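Local coordinates for protein interferon gamma receptor 1 (Gallus gallus, PDB 4EQ3) that probably binds the cytokine interferon gamma through its extracellular part, made of two fibronectin type III-like domains, as the alpha chain of a cell-surface receptor, at residues L28-P33 and F41-K46. Residues are numbered along the deposited sequence; the frame is centred on the assembly and turned at random.
Sequences LYWQYP and FVVEVK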
loop_
_atom_site.group_PDB
_atom_site.type_symbol
_atom_site.label_atom_id
_atom_site.label_comp_id
_atom_site.label_asym_id
_atom_site.label_seq_id
_atom_site.Cartn_x
_atom_site.Cartn_y
_atom_site.Cartn_z
ATOM N N LEU A 28 4.824 8.966 7.889
ATOM C CA LEU A 28 6.179 9.321 8.268
ATOM C C LEU A 28 6.311 9.195 9.771
ATOM O O LEU A 28 5.467 9.686 10.510
ATOM C CB LEU A 28 6.483 10.765 7.857
ATOM C CG LEU A 28 7.761 11.381 8.430
ATOM C CD1 LEU A 28 9.014 10.758 7.807
ATOM C CD2 LEU A 28 7.762 12.892 8.207
ATOM N N TYR A 29 7.371 8.537 10.221
ATOM C CA TYR A 29 7.591 8.351 11.641
ATOM C C TYR A 29 8.972 8.852 12.028
ATOM O O TYR A 29 9.895 8.808 11.228
ATOM C CB TYR A 29 7.514 6.870 12.002
ATOM C CG TYR A 29 6.206 6.201 11.668
ATOM C CD1 TYR A 29 5.103 6.343 12.501
ATOM C CD2 TYR A 29 6.076 5.414 10.527
ATOM C CE1 TYR A 29 3.903 5.717 12.210
ATOM C CE2 TYR A 29 4.866 4.779 10.226
ATOM C CZ TYR A 29 3.789 4.938 11.075
ATOM O OH TYR A 29 2.590 4.327 10.803
ATOM N N TRP A 30 9.106 9.296 13.270
ATOM C CA TRP A 30 10.395 9.647 13.828
ATOM C C TRP A 30 10.398 9.417 15.335
ATOM O O TRP A 30 9.376 9.063 15.943
ATOM C CB TRP A 30 10.739 11.107 13.518
ATOM C CG TRP A 30 9.693 12.078 13.972
ATOM C CD1 TRP A 30 9.681 12.787 15.139
ATOM C CD2 TRP A 30 8.502 12.447 13.264
ATOM N NE1 TRP A 30 8.549 13.570 15.203
ATOM C CE2 TRP A 30 7.810 13.376 14.065
ATOM C CE3 TRP A 30 7.952 12.074 12.034
ATOM C CZ2 TRP A 30 6.602 13.945 13.672
ATOM C CZ3 TRP A 30 6.749 12.640 11.648
ATOM C CH2 TRP A 30 6.086 13.561 12.464
ATOM N N GLN A 31 11.558 9.622 15.935
ATOM C CA GLN A 31 11.705 9.462 17.364
ATOM C C GLN A 31 12.344 10.707 17.954
ATOM O O GLN A 31 13.018 11.472 17.249
ATOM C CB GLN A 31 12.540 8.217 17.666
ATOM C CG GLN A 31 11.809 6.915 17.359
ATOM C CD GLN A 31 12.685 5.699 17.530
ATOM O OE1 GLN A 31 13.850 5.701 17.132
ATOM N NE2 GLN A 31 12.125 4.643 18.119
ATOM N N TYR A 32 12.126 10.912 19.247
ATOM C CA TYR A 32 12.657 12.089 19.904
ATOM C C TYR A 32 13.050 11.796 21.343
ATOM O O TYR A 32 12.389 11.006 22.017
ATOM C CB TYR A 32 11.640 13.225 19.858
ATOM C CG TYR A 32 12.281 14.582 20.007
ATOM C CD1 TYR A 32 13.021 15.131 18.966
ATOM C CD2 TYR A 32 12.165 15.306 21.186
ATOM C CE1 TYR A 32 13.620 16.368 19.092
ATOM C CE2 TYR A 32 12.752 16.544 21.317
ATOM C CZ TYR A 32 13.482 17.067 20.264
ATOM O OH TYR A 32 14.081 18.291 20.382
ATOM N N PRO A 33 14.127 12.433 21.793
ATOM C CA PRO A 33 14.579 12.295 23.169
ATOM C C PRO A 33 13.621 12.864 24.192
ATOM O O PRO A 33 12.813 13.682 23.886
ATOM C CB PRO A 33 15.903 13.035 23.176
ATOM C CG PRO A 33 15.830 13.921 22.081
ATOM C CD PRO A 33 15.039 13.293 21.047
ATOM N N PHE A 41 6.358 19.321 16.696
ATOM C CA PHE A 41 7.141 19.141 15.481
ATOM C C PHE A 41 6.525 19.833 14.269
ATOM O O PHE A 41 5.330 20.112 14.240
ATOM C CB PHE A 41 7.348 17.650 15.198
ATOM C CG PHE A 41 7.973 16.898 16.341
ATOM C CD1 PHE A 41 9.332 16.997 16.592
ATOM C CD2 PHE A 41 7.200 16.091 17.165
ATOM C CE1 PHE A 41 9.911 16.311 17.647
ATOM C CE2 PHE A 41 7.770 15.401 18.225
ATOM C CZ PHE A 41 9.124 15.509 18.469
ATOM N N VAL A 42 7.361 20.121 13.275
ATOM C CA VAL A 42 6.876 20.663 12.012
ATOM C C VAL A 42 7.416 19.847 10.851
ATOM O O VAL A 42 8.631 19.675 10.711
ATOM C CB VAL A 42 7.282 22.136 11.816
ATOM C CG1 VAL A 42 6.685 22.668 10.528
ATOM C CG2 VAL A 42 6.811 22.974 13.004
ATOM N N VAL A 43 6.509 19.357 10.013
ATOM C CA VAL A 43 6.884 18.507 8.886
ATOM C C VAL A 43 6.704 19.261 7.575
ATOM O O VAL A 43 5.677 19.914 7.368
ATOM C CB VAL A 43 6.023 17.233 8.826
ATOM C CG1 VAL A 43 6.420 16.379 7.634
ATOM C CG2 VAL A 43 6.137 16.448 10.126
ATOM N N GLU A 44 7.703 19.169 6.700
ATOM C CA GLU A 44 7.589 19.737 5.362
ATOM C C GLU A 44 7.767 18.684 4.267
ATOM O O GLU A 44 8.426 17.662 4.470
ATOM C CB GLU A 44 8.616 20.847 5.174
ATOM C CG GLU A 44 8.445 21.993 6.146
ATOM C CD GLU A 44 9.273 23.196 5.749
ATOM O OE1 GLU A 44 10.470 23.024 5.435
ATOM O OE2 GLU A 44 8.716 24.313 5.743
ATOM N N VAL A 45 7.174 18.948 3.107
ATOM C CA VAL A 45 7.310 18.066 1.953
ATOM C C VAL A 45 7.898 18.817 0.747
ATOM O O VAL A 45 7.561 19.965 0.512
ATOM C CB VAL A 45 5.959 17.471 1.571
ATOM C CG1 VAL A 45 4.929 18.576 1.365
ATOM C CG2 VAL A 45 6.085 16.591 0.331
ATOM N N LYS A 46 8.796 18.204 0.021
ATOM C CA LYS A 46 9.326 18.755 -1.207
ATOM C C LYS A 46 8.806 17.936 -2.427
ATOM O O LYS A 46 9.256 16.864 -2.662
ATOM C CB LYS A 46 10.836 18.818 -1.142
ATOM C CG LYS A 46 11.485 19.245 -2.400
ATOM C CD LYS A 46 12.878 19.705 -2.254
ATOM C CE LYS A 46 13.833 18.637 -1.823
ATOM N NZ LYS A 46 15.178 18.794 -2.262
#
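Trp30 and Phe41 meet because their first torsions swing the rings between two strands: Trp30 holds CG between its backbone N and carbonyl carbon (chi1 55°), while Phe41 keeps CG anti to its carbonyl carbon. The setting is the core of the first fibronectin type III-like domain, a beta sandwich in which strand 25-31 belongs to one sheet and strand 40-46 to the other. Two observations support a face-to-face packing of sheets: the short strand axes approach no closer than 10.6 Å, and no hydrogen bond links the segments. The indole presents the edge of its five-membered ring to Phe41, a T-shaped stack with planes at 77°. Its NE1 lies over the centre of the phenyl face, 3.5 Å from Phe41 CD2, with its N-H directed close to the ring centre, consistent with an N-H···pi interaction. Phe41 directs its own edge onto a face of Tyr32, the planes at 75°: Phe41 CE1 comes 3.6 Å from Tyr32 CD1, offset toward the rim, so the three rings form a chain of edge-to-face pairs. Pro33 CD lies against the other face of Tyr32, and the Tyr32 hydroxyl is hydrogen-bonded to Pro12 O, tying down its far end. At the other end the indole's six-membered ring meets a methyl obliquely, Trp30 CH2 lying 3.7 Å from Val43 CG2, and Val43 also touches Cys59 and Cys67, the disulfide pair joining strands of the two sheets. An aliphatic pair, Leu28 and Val43, finishes the row tip to tip, with CD2 of Leu28 3.8 Å from CG1 of Val43.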